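Local structure of microbial serine proteinases; subtilisin (Bacillus subtilis, 2GKO) at residues N29-D34 / V133-S138; N63-R68 / L98-V103; A76-A81 / S252-G257; V160-A165 / V183-V188. The protein hydrolyses peptide bonds as a psychrophilic, calcium-loaded subtilisin, a serine endopeptidase of the subtilase family. All blocks are in the same frame, centred on the assembly; numbering follows the deposited sequence.

Contacts 1 and 4 are adjoining seams in one sheet, with centres about 10 Å apart. Strands 48-53, 97-102, 29-34, 133-137, 161-165 and 186-192 follow one another across it, all parallel. Contact 2 ties a loop to strand 97-102 on the other side of contact 1, about 20 Å from contact 4, centre to centre. Contact 3 joins two helices, its centre about 9 Å from that of contact 1. Along the chain, contact 2 falls between the two segments of contact 1, contact 4 follows, and contact 3 spans from residue 76 to residue 257, so remote parts of the sequence converge on one centre.

Contact 1. Residues N29-D34 / V133-S138; sequences NIAVLD and VVINMS. With CA (calcium ion), chain B; PMS (phenylmethanesulfonic acid), chain G.
Asn29 to Leu33 runs alongside Val133 to Met137 as a parallel pair in the central sheet of the subtilase fold, a worked example of how one seam can be closely bonded along its ladder and bridged by water beyond it. The seam is tight from Asn29 to Ala31, and closest where CA of Ala31 and CA of Ile135 are 4.6 Å apart. The ladder alternates from Asn29 O to Val134 N (2.8 Å, angle at the hydrogen 173°), Val134 O to Ala31 N, Ala31 O to Asn136 N, and Asn136 O to Leu33 N. On the face covered by helix 112-129, Ala31 CB sits 4.1 Å from Val133 CG1, while Leu33 and Met137 lie side by side, CB of the first 4.1 Å from CG of the second.

Beyond Leu33 the strands separate and water takes over. Ser138 N donates to water 2, which also lies near Leu33 O and Asp34 OD2; water 3 donates to Asp34 OD2 at 2.9 Å and to Ser138 O at 2.9 Å. Ser138 OG turns away to the backbone O of Ser249. At the far end, Asn29 CG is anti to its carbonyl carbon (chi1 -50°), which brings OD1 to the calcium, bound at 2.2 Å with Glu49, Asp97 and three waters, while ND2 is held by Thr131 and Lys132.

Ser138 lines the phenylmethanesulfonic acid pocket with Ser249. Waters 2 and 3 thus join Asp34 OD2 to the Ser138 backbone beside His71, and Asp34 is probably the acid of the Asp-His-Ser catalytic triad, as in other subtilisins.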
loop_
_atom_site.group_PDB
_atom_site.type_symbol
_atom_site.label_atom_id
_atom_site.label_comp_id
_atom_site.label_asym_id
_atom_site.label_seq_id
_atom_site.Cartn_x
_atom_site.Cartn_y
_atom_site.Cartn_z
ATOM N N ASN A 29 6.216 -8.643 7.643
ATOM C CA ASN A 29 5.540 -9.300 6.518
ATOM C C ASN A 29 4.563 -8.340 5.882
ATOM O O ASN A 29 3.764 -7.726 6.581
ATOM C CB ASN A 29 4.788 -10.538 7.016
ATOM C CG ASN A 29 5.664 -11.430 7.855
ATOM O OD1 ASN A 29 6.526 -12.137 7.311
ATOM N ND2 ASN A 29 5.520 -11.346 9.183
ATOM N N ILE A 30 4.694 -8.130 4.577
ATOM C CA ILE A 30 3.734 -7.357 3.814
ATOM C C ILE A 30 2.861 -8.330 3.035
ATOM O O ILE A 30 3.316 -9.045 2.135
ATOM C CB ILE A 30 4.421 -6.320 2.876
ATOM C CG1 ILE A 30 5.325 -5.375 3.682
ATOM C CG2 ILE A 30 3.362 -5.511 2.140
ATOM C CD1 ILE A 30 6.098 -4.376 2.833
ATOM N N ALA A 31 1.580 -8.354 3.400
ATOM C CA ALA A 31 0.598 -9.162 2.746
ATOM C C ALA A 31 -0.085 -8.353 1.653
ATOM O O ALA A 31 -0.889 -7.461 1.926
ATOM C CB ALA A 31 -0.423 -9.706 3.768
ATOM N N VAL A 32 0.258 -8.671 0.425
ATOM C CA VAL A 32 -0.283 -8.002 -0.725
ATOM C C VAL A 32 -1.480 -8.796 -1.186
ATOM O O VAL A 32 -1.360 -9.897 -1.754
ATOM C CB VAL A 32 0.783 -7.862 -1.833
ATOM C CG1 VAL A 32 0.172 -7.261 -3.062
ATOM C CG2 VAL A 32 1.963 -7.001 -1.325
ATOM N N LEU A 33 -2.657 -8.238 -0.923
ATOM C CA LEU A 33 -3.939 -8.865 -1.266
ATOM C C LEU A 33 -4.362 -8.268 -2.573
ATOM O O LEU A 33 -4.731 -7.106 -2.660
ATOM C CB LEU A 33 -4.974 -8.611 -0.164
ATOM C CG LEU A 33 -4.907 -9.568 1.028
ATOM C CD1 LEU A 33 -3.554 -9.581 1.733
ATOM C CD2 LEU A 33 -6.019 -9.142 2.006
ATOM N N ASP A 34 -4.271 -9.054 -3.639
ATOM C CA ASP A 34 -4.329 -8.464 -4.986
ATOM C C ASP A 34 -4.528 -9.562 -6.032
ATOM O O ASP A 34 -5.040 -10.632 -5.710
ATOM C CB ASP A 34 -3.045 -7.614 -5.208
ATOM C CG ASP A 34 -3.274 -6.418 -6.102
ATOM O OD1 ASP A 34 -3.733 -6.611 -7.279
ATOM O OD2 ASP A 34 -2.999 -5.260 -5.732
ATOM N N VAL A 133 2.422 -8.021 10.659
ATOM C CA VAL A 133 1.868 -8.081 9.313
ATOM C C VAL A 133 1.326 -6.696 8.943
ATOM O O VAL A 133 0.555 -6.076 9.709
ATOM C CB VAL A 133 0.775 -9.155 9.200
ATOM C CG1 VAL A 133 0.198 -9.167 7.810
ATOM C CG2 VAL A 133 1.329 -10.528 9.563
ATOM N N VAL A 134 1.733 -6.227 7.773
ATOM C CA VAL A 134 1.144 -5.068 7.134
ATOM C C VAL A 134 0.363 -5.589 5.928
ATOM O O VAL A 134 0.950 -6.117 4.983
ATOM C CB VAL A 134 2.217 -4.067 6.628
ATOM C CG1 VAL A 134 1.540 -2.837 5.988
ATOM C CG2 VAL A 134 3.151 -3.631 7.760
ATOM N N ILE A 135 -0.955 -5.471 5.965
ATOM C CA ILE A 135 -1.762 -5.731 4.790
ATOM C C ILE A 135 -1.732 -4.525 3.866
ATOM O O ILE A 135 -1.927 -3.399 4.304
ATOM C CB ILE A 135 -3.258 -6.004 5.163
ATOM C CG1 ILE A 135 -3.373 -7.382 5.810
ATOM C CG2 ILE A 135 -4.134 -5.909 3.915
ATOM C CD1 ILE A 135 -4.767 -7.722 6.380
ATOM N N ASN A 136 -1.537 -4.795 2.587
ATOM C CA ASN A 136 -1.772 -3.824 1.540
ATOM C C ASN A 136 -2.965 -4.244 0.675
ATOM O O ASN A 136 -2.936 -5.312 0.071
ATOM C CB ASN A 136 -0.532 -3.683 0.644
ATOM C CG ASN A 136 -0.715 -2.596 -0.383
ATOM O OD1 ASN A 136 -0.417 -1.422 -0.110
ATOM N ND2 ASN A 136 -1.292 -2.947 -1.535
ATOM N N MET A 137 -3.982 -3.394 0.609
ATOM C CA MET A 137 -5.129 -3.586 -0.288
ATOM C C MET A 137 -5.197 -2.443 -1.294
ATOM O O MET A 137 -5.742 -1.376 -1.032
ATOM C CB MET A 137 -6.448 -3.732 0.478
ATOM C CG MET A 137 -6.537 -5.082 1.098
ATOM S SD MET A 137 -8.122 -5.415 1.829
ATOM C CE MET A 137 -7.988 -4.552 3.280
ATOM N N SER A 138 -4.616 -2.691 -2.451
ATOM C CA SER A 138 -4.649 -1.759 -3.558
ATOM C C SER A 138 -5.892 -2.038 -4.383
ATOM O O SER A 138 -5.839 -2.510 -5.520
ATOM C CB SER A 138 -3.363 -1.870 -4.372
ATOM O OG SER A 138 -2.301 -1.252 -3.692
HETATM CA CA CA B . 8.132 -13.514 7.840
HETATM C C PMS G . -6.611 -0.213 -8.638
HETATM S S PMS G . -6.203 0.848 -7.402
HETATM C C1 PMS G . -5.564 -0.301 -9.741
HETATM C C2 PMS G . -5.628 0.533 -10.855
HETATM C C3 PMS G . -4.678 0.433 -11.878
HETATM C C4 PMS G . -3.689 -0.538 -11.795
HETATM C C5 PMS G . -3.636 -1.402 -10.708
HETATM C C6 PMS G . -4.580 -1.283 -9.691
HETATM O O2S PMS G . -7.359 0.953 -6.539
HETATM O O1S PMS G . -5.709 2.056 -8.056
HETATM O O HOH W 1 8.571 -12.436 9.671
HETATM O O HOH W 2 -2.965 -4.957 -2.953
HETATM O O HOH W 3 -3.783 -3.161 -7.510
HETATM O O HOH W 4 9.627 -15.064 8.634
HETATM O O HOH W 5 6.586 -14.693 9.114
#

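Contact 2. Residues N63-R68 / L98-V103; sequences NSCTDR and LWAYKV
The backbones of Cys65 and Lys102 come within 5.3 Å at their CA atoms, yet the irregular 63-68 loop forms no ladder with its partner and relies on side chains to meet it. That partner is strand 97-102, one of the parallel strands of the subtilase alpha/beta sheet, and the loop leads into helix 71-80. A general lesson follows: an irregular loop can be held to two neighbouring strands by different means, here by a disulfide to Cys51 of strand 48-53 and by a lysine bond from strand 97-102.

Cys65, tied to Cys51, packs its SG on Ala100 CB at 3.8 Å. The sulfur takes the crowded position between the backbone N and the carbonyl carbon (chi1 59°), while Cys65 CB rests 3.5 Å from Ala100 O.

Lys102 supplies a long polar arm. With CG anti to the backbone N (chi1 -176°) and every later torsion extended, the chain passes along Thr66 O, its CD 3.3 Å from that oxygen, and ends with NZ bonded to the same Thr66 O at 2.8 Å, in the carbonyl plane. The chain of Arg68 crosses that of Lys102 at about a right angle. Two positive groups are close together here, with Arg68 NH1 3.4 Å from Lys102 NZ. Both form salt bridges to Asp106 OD2, and that shared carboxylate probably offsets their repulsion. On one face of the Arg68 guanidinium, over its centre, Thr66 CG2 stands 3.7 Å above the plane.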
loop_
_atom_site.group_PDB
_atom_site.type_symbol
_atom_site.label_atom_id
_atom_site.label_comp_id
_atom_site.label_asym_id
_atom_site.label_seq_id
_atom_site.Cartn_x
_atom_site.Cartn_y
_atom_site.Cartn_z
ATOM N N ASN A 63 0.635 -22.496 -1.754
ATOM C CA ASN A 63 1.708 -22.590 -2.739
ATOM C C ASN A 63 1.224 -22.229 -4.135
ATOM O O ASN A 63 1.646 -22.823 -5.139
ATOM C CB ASN A 63 2.336 -23.997 -2.721
ATOM C CG ASN A 63 2.941 -24.344 -1.367
ATOM O OD1 ASN A 63 3.815 -23.638 -0.862
ATOM N ND2 ASN A 63 2.482 -25.449 -0.783
ATOM N N SER A 64 0.324 -21.264 -4.191
ATOM C CA SER A 64 -0.288 -20.826 -5.443
ATOM C C SER A 64 -0.778 -19.382 -5.280
ATOM O O SER A 64 -1.454 -19.060 -4.311
ATOM C CB SER A 64 -1.480 -21.735 -5.757
ATOM O OG SER A 64 -2.005 -21.464 -7.041
ATOM N N CYS A 65 -0.404 -18.501 -6.211
ATOM C CA CYS A 65 -0.751 -17.089 -6.150
ATOM C C CYS A 65 -0.419 -16.408 -7.488
ATOM O O CYS A 65 0.064 -15.283 -7.504
ATOM C CB CYS A 65 0.002 -16.404 -5.002
ATOM S SG CYS A 65 1.786 -16.518 -5.121
ATOM N N THR A 66 -0.713 -17.090 -8.589
ATOM C CA THR A 66 -0.291 -16.667 -9.925
ATOM C C THR A 66 -0.936 -15.376 -10.355
ATOM O O THR A 66 -2.131 -15.214 -10.292
ATOM C CB THR A 66 -0.598 -17.784 -10.939
ATOM O OG1 THR A 66 0.075 -18.985 -10.516
ATOM C CG2 THR A 66 -0.011 -17.470 -12.291
ATOM N N ASP A 67 -0.107 -14.414 -10.764
ATOM C CA ASP A 67 -0.575 -13.165 -11.307
ATOM C C ASP A 67 -0.598 -13.254 -12.831
ATOM O O ASP A 67 0.440 -13.464 -13.437
ATOM C CB ASP A 67 0.371 -12.056 -10.850
ATOM C CG ASP A 67 -0.127 -10.692 -11.166
ATOM O OD1 ASP A 67 -1.299 -10.535 -11.606
ATOM O OD2 ASP A 67 0.629 -9.699 -11.049
ATOM N N ARG A 68 -1.772 -13.065 -13.421
ATOM C CA ARG A 68 -1.949 -13.027 -14.868
ATOM C C ARG A 68 -2.413 -11.647 -15.318
ATOM O O ARG A 68 -2.739 -11.437 -16.479
ATOM C CB ARG A 68 -2.956 -14.090 -15.283
ATOM C CG ARG A 68 -2.464 -15.509 -14.981
ATOM C CD ARG A 68 -3.518 -16.563 -15.121
ATOM N NE ARG A 68 -2.957 -17.884 -14.836
ATOM C CZ ARG A 68 -3.254 -18.619 -13.762
ATOM N NH1 ARG A 68 -4.113 -18.177 -12.840
ATOM N NH2 ARG A 68 -2.665 -19.799 -13.603
ATOM N N LEU A 98 7.417 -11.047 1.716
ATOM C CA LEU A 98 6.191 -10.938 0.930
ATOM C C LEU A 98 5.254 -12.108 1.195
ATOM O O LEU A 98 5.649 -13.265 1.071
ATOM C CB LEU A 98 6.514 -10.898 -0.573
ATOM C CG LEU A 98 5.344 -10.905 -1.548
ATOM C CD1 LEU A 98 4.435 -9.682 -1.307
ATOM C CD2 LEU A 98 5.883 -10.965 -2.948
ATOM N N TRP A 99 4.010 -11.787 1.553
ATOM C CA TRP A 99 2.911 -12.754 1.588
ATOM C C TRP A 99 1.986 -12.372 0.449
ATOM O O TRP A 99 1.266 -11.375 0.529
ATOM C CB TRP A 99 2.134 -12.699 2.900
ATOM C CG TRP A 99 2.894 -13.110 4.092
ATOM C CD1 TRP A 99 4.238 -13.408 4.171
ATOM C CD2 TRP A 99 2.384 -13.243 5.414
ATOM N NE1 TRP A 99 4.575 -13.738 5.461
ATOM C CE2 TRP A 99 3.460 -13.634 6.251
ATOM C CE3 TRP A 99 1.117 -13.075 5.984
ATOM C CZ2 TRP A 99 3.298 -13.859 7.629
ATOM C CZ3 TRP A 99 0.961 -13.299 7.346
ATOM C CH2 TRP A 99 2.036 -13.701 8.143
ATOM N N ALA A 100 2.070 -13.135 -0.632
ATOM C CA ALA A 100 1.327 -12.869 -1.854
ATOM C C ALA A 100 0.018 -13.631 -1.720
ATOM O O ALA A 100 -0.001 -14.863 -1.832
ATOM C CB ALA A 100 2.126 -13.329 -3.089
ATOM N N TYR A 101 -1.065 -12.900 -1.432
ATOM C CA TYR A 101 -2.403 -13.484 -1.264
ATOM C C TYR A 101 -3.268 -13.066 -2.459
ATOM O O TYR A 101 -3.596 -11.878 -2.617
ATOM C CB TYR A 101 -3.031 -12.988 0.038
ATOM C CG TYR A 101 -2.515 -13.618 1.316
ATOM C CD1 TYR A 101 -1.368 -14.426 1.345
ATOM C CD2 TYR A 101 -3.183 -13.381 2.529
ATOM C CE1 TYR A 101 -0.890 -14.980 2.562
ATOM C CE2 TYR A 101 -2.749 -13.941 3.722
ATOM C CZ TYR A 101 -1.599 -14.741 3.745
ATOM O OH TYR A 101 -1.191 -15.249 4.954
ATOM N N LYS A 102 -3.637 -14.024 -3.314
ATOM C CA LYS A 102 -4.443 -13.720 -4.496
ATOM C C LYS A 102 -5.901 -13.673 -4.049
ATOM O O LYS A 102 -6.434 -14.673 -3.592
ATOM C CB LYS A 102 -4.215 -14.728 -5.619
ATOM C CG LYS A 102 -4.954 -14.426 -6.901
ATOM C CD LYS A 102 -4.535 -15.378 -8.000
ATOM C CE LYS A 102 -5.228 -15.033 -9.291
ATOM N NZ LYS A 102 -4.817 -15.918 -10.439
ATOM N N VAL A 103 -6.501 -12.502 -4.153
ATOM C CA VAL A 103 -7.915 -12.279 -3.812
ATOM C C VAL A 103 -8.773 -11.771 -4.969
ATOM O O VAL A 103 -10.007 -11.722 -4.846
ATOM C CB VAL A 103 -8.041 -11.310 -2.617
ATOM C CG1 VAL A 103 -7.194 -11.794 -1.477
ATOM C CG2 VAL A 103 -7.696 -9.842 -2.997
#

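Contact 3. Residues A76-A81 / S252-G257; sequences AGSALA and SPHAAG
Ser78 and Ala79 of helix 71-80 meet Pro253, His254 and Gly257 of helix 248-265. The small residues Ser78, Ala79 and Gly257 illustrate how two buried helices can come close: their local axes approach to 7.5 Å at an angle of 31°.

Apolar touches come first. Ala79 CB lies 4.0 Å from Pro253 CB, and Ser78 CB reaches the same proline ring at CG, 3.9 Å away. A single aromatic contact adds to these: Ser78 CB sits over one face of the His254 imidazole, toward its rim. That ring is steadied by its ND1, which bonds to Met250 O one turn earlier.

Backbone-to-backbone contacts form the other group. Ala79 CA makes a bent CA-H...O contact with Pro253 O (3.4 Å), and Ala79 O comes to 3.7 Å from Gly257 CA, where the glycine has no side chain to stand in the way.

Helix 71-80 begins at His71 and helix 248-265 at Thr248 and Ser249, and these residues line the phenylmethanesulfonic acid pocket. This fits the subtilase plan, in which the triad histidine and serine stand at the starts of two helices; here they are probably His71 and Ser249.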
loop_
_atom_site.group_PDB
_atom_site.type_symbol
_atom_site.label_atom_id
_atom_site.label_comp_id
_atom_site.label_asym_id
_atom_site.label_seq_id
_atom_site.Cartn_x
_atom_site.Cartn_y
_atom_site.Cartn_z
ATOM N N ALA A 76 3.500 -5.258 -5.248
ATOM C CA ALA A 76 4.538 -5.909 -4.458
ATOM C C ALA A 76 5.920 -5.283 -4.701
ATOM O O ALA A 76 6.674 -5.064 -3.747
ATOM C CB ALA A 76 4.585 -7.367 -4.755
ATOM N N GLY A 77 6.193 -4.928 -5.948
ATOM C CA GLY A 77 7.478 -4.346 -6.312
ATOM C C GLY A 77 7.691 -2.981 -5.675
ATOM O O GLY A 77 8.797 -2.669 -5.222
ATOM N N SER A 78 6.652 -2.158 -5.613
ATOM C CA SER A 78 6.815 -0.849 -5.010
ATOM C C SER A 78 7.072 -1.006 -3.526
ATOM O O SER A 78 7.827 -0.238 -2.920
ATOM C CB SER A 78 5.599 0.060 -5.262
ATOM O OG SER A 78 5.440 0.334 -6.650
ATOM N N ALA A 79 6.424 -2.001 -2.911
ATOM C CA ALA A 79 6.567 -2.226 -1.486
ATOM C C ALA A 79 7.940 -2.807 -1.103
ATOM O O ALA A 79 8.522 -2.400 -0.088
ATOM C CB ALA A 79 5.458 -3.158 -0.989
ATOM N N LEU A 80 8.422 -3.773 -1.870
ATOM C CA LEU A 80 9.560 -4.589 -1.402
ATOM C C LEU A 80 10.479 -5.238 -2.445
ATOM O O LEU A 80 11.214 -6.171 -2.116
ATOM C CB LEU A 80 9.062 -5.632 -0.367
ATOM C CG LEU A 80 7.903 -6.570 -0.747
ATOM C CD1 LEU A 80 8.194 -7.442 -1.964
ATOM C CD2 LEU A 80 7.594 -7.449 0.467
ATOM N N ALA A 81 10.461 -4.767 -3.692
ATOM C CA ALA A 81 11.424 -5.262 -4.696
ATOM C C ALA A 81 12.845 -5.058 -4.130
ATOM O O ALA A 81 13.093 -4.099 -3.415
ATOM C CB ALA A 81 11.263 -4.538 -6.009
ATOM N N SER A 252 -0.482 3.166 -2.265
ATOM C CA SER A 252 -0.643 2.302 -1.121
ATOM C C SER A 252 0.625 1.499 -0.787
ATOM O O SER A 252 1.052 1.538 0.359
ATOM C CB SER A 252 -1.879 1.399 -1.315
ATOM O OG SER A 252 -2.176 0.658 -0.132
ATOM N N PRO A 253 1.218 0.769 -1.730
ATOM C CA PRO A 253 2.420 -0.010 -1.386
ATOM C C PRO A 253 3.645 0.804 -1.036
ATOM O O PRO A 253 4.488 0.275 -0.345
ATOM C CB PRO A 253 2.678 -0.841 -2.629
ATOM C CG PRO A 253 2.011 -0.115 -3.726
ATOM C CD PRO A 253 0.797 0.486 -3.109
ATOM N N HIS A 254 3.755 2.037 -1.503
ATOM C CA HIS A 254 4.805 2.920 -0.997
ATOM C C HIS A 254 4.656 3.126 0.512
ATOM O O HIS A 254 5.611 2.997 1.273
ATOM C CB HIS A 254 4.756 4.257 -1.701
ATOM C CG HIS A 254 5.358 4.248 -3.066
ATOM N ND1 HIS A 254 4.624 3.970 -4.199
ATOM C CD2 HIS A 254 6.617 4.522 -3.495
ATOM C CE1 HIS A 254 5.398 4.090 -5.263
ATOM N NE2 HIS A 254 6.621 4.396 -4.857
ATOM N N ALA A 255 3.438 3.411 0.949
ATOM C CA ALA A 255 3.136 3.524 2.363
ATOM C C ALA A 255 3.284 2.212 3.114
ATOM O O ALA A 255 3.759 2.205 4.230
ATOM C CB ALA A 255 1.749 4.055 2.549
ATOM N N ALA A 256 2.871 1.094 2.523
ATOM C CA ALA A 256 2.956 -0.201 3.224
ATOM C C ALA A 256 4.423 -0.564 3.431
ATOM O O ALA A 256 4.802 -1.060 4.486
ATOM C CB ALA A 256 2.262 -1.292 2.434
ATOM N N GLY A 257 5.233 -0.328 2.415
ATOM C CA GLY A 257 6.678 -0.495 2.488
ATOM C C GLY A 257 7.312 0.398 3.543
ATOM O O GLY A 257 8.136 -0.055 4.365
#

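Contact 4. Residues V160-A165 / V183-V188; sequences VLIIAA and VNAVAV. With NA (sodium ion), chain F.
A parallel strand pair with a sodium site at the start of its second segment joins Ile162-Ala165 to Ala185-Val188, in the part of the subtilase sheet where strand 161-165 ends at the ligand pocket. Three backbone bonds hold it: Val186 N to Ile162 O (2.9 Å), Ala164 N to Val186 O (2.8 Å) and Val188 N to Ala164 O (2.9 Å). Before them, water 6 links the two segments, accepting from Ile162 N and donating to Asn184 O.

Ile163 makes two of the apolar side-chain contacts. Its CG1 branch bends back at chi2 (-61°), bringing CD1 alongside Val186, 3.7 Å from CB, while its CG2, anti to the backbone N, reaches across to Val188 CG2 at 3.5 Å. Ile162 CG2 meets Ala185 CB at 4.1 Å.

Ala185 O binds sodium at 2.3 Å, together with Gly180 O, Leu182 O and waters 7 and 8. The ion is thus held directly by Ala185 O and, through water 7, by Ala187 N.

Strand 133-137 flanks strand 161-165, and strand 186-192 pairs on with 199-202 and 226-229; helix 248-265 covers Ile163 and Val188, helix 271-283 touches Leu161 and Val186, and helix 146-157 packs on Ile162 and Asn184.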
loop_
_atom_site.group_PDB
_atom_site.type_symbol
_atom_site.label_atom_id
_atom_site.label_comp_id
_atom_site.label_asym_id
_atom_site.label_seq_id
_atom_site.Cartn_x
_atom_site.Cartn_y
_atom_site.Cartn_z
ATOM N N VAL A 160 -2.738 -6.395 13.157
ATOM C CA VAL A 160 -2.345 -6.204 11.763
ATOM C C VAL A 160 -2.553 -4.739 11.383
ATOM O O VAL A 160 -3.562 -4.130 11.746
ATOM C CB VAL A 160 -3.148 -7.140 10.821
ATOM C CG1 VAL A 160 -2.811 -6.900 9.355
ATOM C CG2 VAL A 160 -2.917 -8.587 11.194
ATOM N N LEU A 161 -1.568 -4.147 10.710
ATOM C CA LEU A 161 -1.701 -2.815 10.138
ATOM C C LEU A 161 -2.255 -2.944 8.718
ATOM O O LEU A 161 -1.733 -3.707 7.927
ATOM C CB LEU A 161 -0.370 -2.100 10.104
ATOM C CG LEU A 161 -0.391 -0.663 9.586
ATOM C CD1 LEU A 161 -1.268 0.241 10.438
ATOM C CD2 LEU A 161 1.004 -0.136 9.564
ATOM N N ILE A 162 -3.324 -2.220 8.422
ATOM C CA ILE A 162 -3.977 -2.301 7.112
ATOM C C ILE A 162 -3.807 -0.989 6.344
ATOM O O ILE A 162 -4.230 0.055 6.799
ATOM C CB ILE A 162 -5.466 -2.649 7.250
ATOM C CG1 ILE A 162 -5.643 -4.035 7.903
ATOM C CG2 ILE A 162 -6.124 -2.630 5.891
ATOM C CD1 ILE A 162 -6.095 -4.005 9.310
ATOM N N ILE A 163 -3.173 -1.073 5.185
ATOM C CA ILE A 163 -2.962 0.063 4.287
ATOM C C ILE A 163 -3.778 -0.188 3.032
ATOM O O ILE A 163 -3.795 -1.301 2.529
ATOM C CB ILE A 163 -1.458 0.215 3.905
ATOM C CG1 ILE A 163 -0.539 0.113 5.133
ATOM C CG2 ILE A 163 -1.220 1.519 3.106
ATOM C CD1 ILE A 163 -0.759 1.155 6.160
ATOM N N ALA A 164 -4.464 0.836 2.536
ATOM C CA ALA A 164 -5.292 0.696 1.345
ATOM C C ALA A 164 -5.263 1.928 0.462
ATOM O O ALA A 164 -5.089 3.041 0.922
ATOM C CB ALA A 164 -6.729 0.406 1.747
ATOM N N ALA A 165 -5.529 1.705 -0.811
ATOM C CA ALA A 165 -5.734 2.773 -1.760
ATOM C C ALA A 165 -6.925 3.648 -1.353
ATOM O O ALA A 165 -7.974 3.135 -0.978
ATOM C CB ALA A 165 -6.000 2.181 -3.114
ATOM N N VAL A 183 -12.348 3.130 9.319
ATOM C CA VAL A 183 -11.580 3.757 10.372
ATOM C C VAL A 183 -10.294 2.973 10.707
ATOM O O VAL A 183 -9.309 3.559 11.128
ATOM C CB VAL A 183 -12.461 4.035 11.635
ATOM C CG1 VAL A 183 -12.689 2.759 12.438
ATOM C CG2 VAL A 183 -11.832 5.116 12.477
ATOM N N ASN A 184 -10.317 1.658 10.492
ATOM C CA ASN A 184 -9.162 0.797 10.761
ATOM C C ASN A 184 -8.322 0.475 9.530
ATOM O O ASN A 184 -7.509 -0.439 9.573
ATOM C CB ASN A 184 -9.612 -0.484 11.472
ATOM C CG ASN A 184 -10.072 -0.214 12.903
ATOM O OD1 ASN A 184 -9.579 0.706 13.549
ATOM N ND2 ASN A 184 -11.029 -1.007 13.386
ATOM N N ALA A 185 -8.490 1.261 8.463
ATOM C CA ALA A 185 -7.610 1.188 7.284
ATOM C C ALA A 185 -6.960 2.536 7.021
ATOM O O ALA A 185 -7.592 3.556 7.162
ATOM C CB ALA A 185 -8.391 0.735 6.068
ATOM N N VAL A 186 -5.684 2.540 6.652
ATOM C CA VAL A 186 -4.982 3.752 6.284
ATOM C C VAL A 186 -5.219 4.012 4.802
ATOM O O VAL A 186 -4.673 3.300 3.950
ATOM C CB VAL A 186 -3.468 3.614 6.565
ATOM C CG1 VAL A 186 -2.690 4.807 6.051
ATOM C CG2 VAL A 186 -3.211 3.397 8.026
ATOM N N ALA A 187 -6.016 5.030 4.492
ATOM C CA ALA A 187 -6.296 5.383 3.109
ATOM C C ALA A 187 -5.179 6.251 2.580
ATOM O O ALA A 187 -4.904 7.311 3.129
ATOM C CB ALA A 187 -7.613 6.116 2.982
ATOM N N VAL A 188 -4.574 5.825 1.475
ATOM C CA VAL A 188 -3.451 6.498 0.875
ATOM C C VAL A 188 -3.823 7.179 -0.454
ATOM O O VAL A 188 -4.295 6.532 -1.416
ATOM C CB VAL A 188 -2.303 5.506 0.631
ATOM C CG1 VAL A 188 -1.050 6.265 0.102
ATOM C CG2 VAL A 188 -1.977 4.760 1.898
HETATM NA NA NA F . -9.392 4.841 6.554
HETATM O O HOH W 6 -4.745 -0.004 9.606
HETATM O O HOH W 7 -7.704 6.500 6.431
HETATM O O HOH W 8 -10.805 6.705 6.901
#